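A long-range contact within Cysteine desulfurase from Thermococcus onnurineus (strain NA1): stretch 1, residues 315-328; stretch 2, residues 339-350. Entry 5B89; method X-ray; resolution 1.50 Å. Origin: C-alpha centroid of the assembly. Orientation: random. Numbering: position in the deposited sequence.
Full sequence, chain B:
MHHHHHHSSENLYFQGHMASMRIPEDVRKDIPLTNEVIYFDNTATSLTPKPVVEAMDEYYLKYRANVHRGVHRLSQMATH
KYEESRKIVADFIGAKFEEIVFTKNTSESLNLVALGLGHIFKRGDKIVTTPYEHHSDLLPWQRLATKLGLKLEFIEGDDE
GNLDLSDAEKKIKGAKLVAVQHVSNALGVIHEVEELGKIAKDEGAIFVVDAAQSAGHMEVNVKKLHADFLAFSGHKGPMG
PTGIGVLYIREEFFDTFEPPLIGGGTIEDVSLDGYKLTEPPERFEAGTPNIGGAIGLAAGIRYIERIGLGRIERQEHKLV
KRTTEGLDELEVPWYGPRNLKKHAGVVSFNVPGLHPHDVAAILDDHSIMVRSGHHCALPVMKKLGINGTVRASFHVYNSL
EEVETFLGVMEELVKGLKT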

# COMPACT_ATOMS: atom_id res chain seq x y z
N GLN B 315 15.84 -23.03 -14.50
CA GLN B 315 17.03 -22.44 -14.07
C GLN B 315 17.24 -22.56 -12.60
O GLN B 315 18.27 -22.83 -12.06
CB GLN B 315 17.11 -20.96 -14.55
CG GLN B 315 18.30 -20.19 -14.06
CD GLN B 315 19.66 -20.58 -14.68
OE1 GLN B 315 19.70 -21.53 -15.50
NE2 GLN B 315 20.69 -19.97 -14.25
N GLU B 316 16.16 -22.26 -11.83
CA GLU B 316 16.22 -22.36 -10.39
C GLU B 316 16.56 -23.77 -9.90
O GLU B 316 17.33 -23.87 -8.94
CB GLU B 316 14.90 -21.80 -9.75
CG GLU B 316 14.81 -20.25 -9.90
CD GLU B 316 13.63 -19.67 -9.19
OE1 GLU B 316 13.17 -18.60 -9.53
OE2 GLU B 316 13.19 -20.23 -8.21
N HIS B 317 16.01 -24.77 -10.55
CA HIS B 317 16.30 -26.12 -10.16
C HIS B 317 17.80 -26.42 -10.33
O HIS B 317 18.36 -27.02 -9.53
CB HIS B 317 15.48 -27.06 -11.01
CG HIS B 317 15.88 -28.47 -10.82
ND1 HIS B 317 16.58 -29.18 -11.76
CD2 HIS B 317 15.81 -29.24 -9.73
CE1 HIS B 317 16.87 -30.36 -11.27
NE2 HIS B 317 16.42 -30.43 -10.05
N LYS B 318 18.38 -25.96 -11.42
CA LYS B 318 19.81 -26.18 -11.64
C LYS B 318 20.61 -25.56 -10.54
O LYS B 318 21.56 -26.11 -10.08
CB LYS B 318 20.29 -25.62 -12.99
CG LYS B 318 19.76 -26.27 -14.24
CD LYS B 318 20.30 -25.60 -15.48
CE LYS B 318 19.55 -26.02 -16.72
NZ LYS B 318 19.91 -25.30 -17.97
N LEU B 319 20.21 -24.36 -10.13
CA LEU B 319 20.92 -23.72 -9.05
C LEU B 319 20.83 -24.40 -7.71
O LEU B 319 21.76 -24.62 -7.00
CB LEU B 319 20.47 -22.20 -8.95
CG LEU B 319 20.54 -21.40 -10.19
CD1 LEU B 319 19.81 -20.05 -9.98
CD2 LEU B 319 22.03 -21.13 -10.55
N VAL B 320 19.60 -24.88 -7.35
CA VAL B 320 19.40 -25.65 -6.12
C VAL B 320 20.17 -26.99 -6.14
O VAL B 320 20.70 -27.36 -5.12
CB VAL B 320 17.87 -25.88 -5.96
CG1 VAL B 320 17.60 -26.78 -4.85
CG2 VAL B 320 17.15 -24.53 -5.73
N LYS B 321 20.12 -27.65 -7.26
CA LYS B 321 20.79 -28.93 -7.42
C LYS B 321 22.29 -28.78 -7.17
O LYS B 321 22.84 -29.52 -6.40
CB LYS B 321 20.50 -29.53 -8.78
CG LYS B 321 20.95 -30.98 -8.94
CD LYS B 321 20.65 -31.53 -10.30
CE LYS B 321 21.04 -33.00 -10.30
NZ LYS B 321 22.48 -33.26 -10.36
N ARG B 322 22.92 -27.79 -7.79
CA ARG B 322 24.35 -27.60 -7.55
C ARG B 322 24.67 -27.10 -6.15
O ARG B 322 25.59 -27.53 -5.57
CB ARG B 322 24.99 -26.76 -8.64
CG ARG B 322 26.48 -26.51 -8.42
CD ARG B 322 27.26 -27.82 -8.47
NE ARG B 322 28.66 -27.51 -8.29
CZ ARG B 322 29.45 -28.06 -7.41
NH1 ARG B 322 29.02 -29.02 -6.66
NH2 ARG B 322 30.68 -27.63 -7.28
N THR B 323 23.86 -26.18 -5.61
CA THR B 323 24.07 -25.71 -4.29
C THR B 323 24.04 -26.81 -3.25
O THR B 323 24.90 -26.90 -2.42
CB THR B 323 23.06 -24.54 -3.86
OG1 THR B 323 23.24 -23.49 -4.85
CG2 THR B 323 23.32 -24.06 -2.55
N THR B 324 22.96 -27.57 -3.26
CA THR B 324 22.79 -28.63 -2.25
C THR B 324 23.87 -29.75 -2.34
O THR B 324 24.36 -30.13 -1.33
CB THR B 324 21.33 -29.24 -2.37
OG1 THR B 324 21.09 -29.71 -3.66
CG2 THR B 324 20.29 -28.17 -1.89
N GLU B 325 24.17 -30.12 -3.57
CA GLU B 325 25.27 -31.10 -3.82
C GLU B 325 26.56 -30.55 -3.26
O GLU B 325 27.35 -31.24 -2.57
CB GLU B 325 25.36 -31.42 -5.26
CG GLU B 325 24.26 -32.37 -5.69
CD GLU B 325 24.07 -32.47 -7.21
OE1 GLU B 325 24.88 -31.92 -8.05
OE2 GLU B 325 23.14 -33.20 -7.72
N GLY B 326 26.82 -29.26 -3.55
CA GLY B 326 28.06 -28.67 -3.03
C GLY B 326 28.11 -28.55 -1.52
O GLY B 326 29.16 -28.72 -0.86
N LEU B 327 26.99 -28.29 -0.86
CA LEU B 327 26.93 -28.25 0.53
C LEU B 327 27.13 -29.63 1.14
O LEU B 327 27.75 -29.75 2.23
CB LEU B 327 25.59 -27.57 1.02
CG LEU B 327 25.49 -26.07 0.68
CD1 LEU B 327 24.13 -25.59 1.23
CD2 LEU B 327 26.59 -25.26 1.27
N ASP B 328 26.59 -30.62 0.48
CA ASP B 328 26.80 -32.00 0.95
C ASP B 328 28.29 -32.30 0.89
O ASP B 328 28.80 -32.96 1.83
CB ASP B 328 26.05 -32.99 0.11
CG ASP B 328 24.56 -33.01 0.38
OD1 ASP B 328 24.14 -32.63 1.46
OD2 ASP B 328 23.91 -33.66 -0.43
N ASN B 339 13.89 -34.48 -2.16
CA ASN B 339 13.36 -34.62 -3.42
C ASN B 339 13.30 -33.20 -4.06
O ASN B 339 12.38 -32.41 -3.73
CB ASN B 339 11.92 -35.20 -3.41
CG ASN B 339 11.35 -35.30 -4.71
OD1 ASN B 339 11.88 -35.00 -5.75
ND2 ASN B 339 10.07 -35.76 -4.72
N LEU B 340 14.22 -32.90 -4.95
CA LEU B 340 14.29 -31.55 -5.49
C LEU B 340 13.14 -31.23 -6.33
O LEU B 340 12.94 -30.04 -6.62
CB LEU B 340 15.64 -31.25 -6.21
CG LEU B 340 16.84 -31.43 -5.25
CD1 LEU B 340 18.11 -31.07 -6.01
CD2 LEU B 340 16.79 -30.69 -3.95
N LYS B 341 12.30 -32.17 -6.83
CA LYS B 341 11.07 -31.77 -7.53
C LYS B 341 10.08 -31.05 -6.61
O LYS B 341 9.17 -30.37 -7.17
CB LYS B 341 10.40 -33.04 -8.12
CG LYS B 341 11.20 -33.64 -9.30
CD LYS B 341 10.44 -34.51 -10.20
CE LYS B 341 11.39 -35.10 -11.25
NZ LYS B 341 12.00 -34.15 -12.26
N LYS B 342 10.23 -31.20 -5.31
CA LYS B 342 9.39 -30.54 -4.31
C LYS B 342 10.16 -29.41 -3.55
O LYS B 342 9.76 -29.01 -2.43
CB LYS B 342 8.95 -31.63 -3.18
CG LYS B 342 7.85 -32.60 -3.53
CD LYS B 342 7.28 -33.06 -2.19
CE LYS B 342 6.62 -31.96 -1.28
NZ LYS B 342 5.97 -32.50 -0.04
N HIS B 343 11.30 -28.93 -4.10
CA HIS B 343 12.12 -27.94 -3.44
C HIS B 343 12.27 -26.73 -4.38
O HIS B 343 12.79 -26.82 -5.50
CB HIS B 343 13.54 -28.55 -3.20
CG HIS B 343 14.29 -27.93 -2.08
ND1 HIS B 343 14.61 -26.57 -1.95
CD2 HIS B 343 14.79 -28.49 -0.94
CE1 HIS B 343 15.28 -26.36 -0.82
NE2 HIS B 343 15.35 -27.51 -0.19
N ALA B 344 11.80 -25.61 -3.90
CA ALA B 344 11.85 -24.40 -4.66
C ALA B 344 13.23 -23.77 -4.62
O ALA B 344 14.11 -24.35 -4.12
CB ALA B 344 10.81 -23.44 -4.15
N GLY B 345 13.37 -22.59 -5.18
CA GLY B 345 14.65 -21.92 -5.25
C GLY B 345 15.11 -21.25 -4.00
O GLY B 345 15.41 -20.12 -3.99
N VAL B 346 15.11 -22.02 -2.94
CA VAL B 346 15.43 -21.59 -1.61
C VAL B 346 16.26 -22.67 -0.94
O VAL B 346 15.81 -23.78 -0.89
CB VAL B 346 14.15 -21.44 -0.76
CG1 VAL B 346 14.48 -20.98 0.64
CG2 VAL B 346 13.19 -20.45 -1.42
N VAL B 347 17.45 -22.33 -0.45
CA VAL B 347 18.27 -23.31 0.32
C VAL B 347 18.65 -22.68 1.62
O VAL B 347 19.49 -21.72 1.68
CB VAL B 347 19.51 -23.67 -0.51
CG1 VAL B 347 20.32 -24.68 0.33
CG2 VAL B 347 19.14 -24.27 -1.85
N SER B 348 18.08 -23.14 2.72
CA SER B 348 18.43 -22.80 4.06
C SER B 348 19.43 -23.84 4.54
O SER B 348 19.34 -25.03 4.23
CB SER B 348 17.20 -22.86 5.06
OG SER B 348 16.49 -21.63 5.03
N PHE B 349 20.42 -23.34 5.27
CA PHE B 349 21.50 -24.14 5.79
C PHE B 349 22.07 -23.50 7.04
O PHE B 349 21.72 -22.43 7.42
CB PHE B 349 22.61 -24.32 4.74
CG PHE B 349 23.25 -23.05 4.27
CD1 PHE B 349 22.66 -22.30 3.31
CD2 PHE B 349 24.48 -22.64 4.74
CE1 PHE B 349 23.22 -21.14 2.87
CE2 PHE B 349 25.05 -21.49 4.30
CZ PHE B 349 24.43 -20.73 3.36
N ASN B 350 22.97 -24.26 7.65
CA ASN B 350 23.71 -23.77 8.81
C ASN B 350 25.12 -24.34 8.80
O ASN B 350 25.36 -25.37 8.29
CB ASN B 350 23.06 -24.14 10.15
CG ASN B 350 22.08 -23.11 10.64
OD1 ASN B 350 22.36 -21.96 10.70
ND2 ASN B 350 20.94 -23.56 11.01

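This is an apolar helix-on-strand packing with no hydrogen bond across it, in which one face of helix 315-328 lies along strand 346-349 and the turn before it, the two axes 19° from parallel and 9.0 Å apart at closest approach. The helix presents Glu-316, Val-320, Thr-323, Thr-324 and Leu-327, recurring at three- or four-residue steps with Thr-323 and Thr-324 side by side, and all point toward the partner. The strand answers by alternation: Val-347 and Phe-349 point toward the helix, Val-346 and Ser-348 away.

Val-320 is the hub. Its CG1 meets Leu-340 CD2 at 4.1 Å and Val-347 CG2 at 4.2 Å, while its CG2 sits 3.6 Å from Gly-345 CA. Glu-316 OE2 also lies 3.7 Å from Gly-345 CA, and here the bare backbone matters: a CB on Gly-345 would point toward the helix and fall 2.4 Å from Glu-316 OE2.

Further along, Leu-327 CD1 reaches both Val-347 CG1 and Phe-349 CB at 4.0 Å. Leu-340 packs beside Val-320, its CB at the edge of the His-317 ring, 4.0 Å from His-317 NE2, and its CD1 3.7 Å from Lys-321 CA.

The two threonine hydroxyls are satisfied within the helix. Thr-323 OG1 donates to Leu-319 O and Thr-324 OG1 to Val-320 O, both at 2.8 Å, leaving the threonine methyls to pack on Val-347.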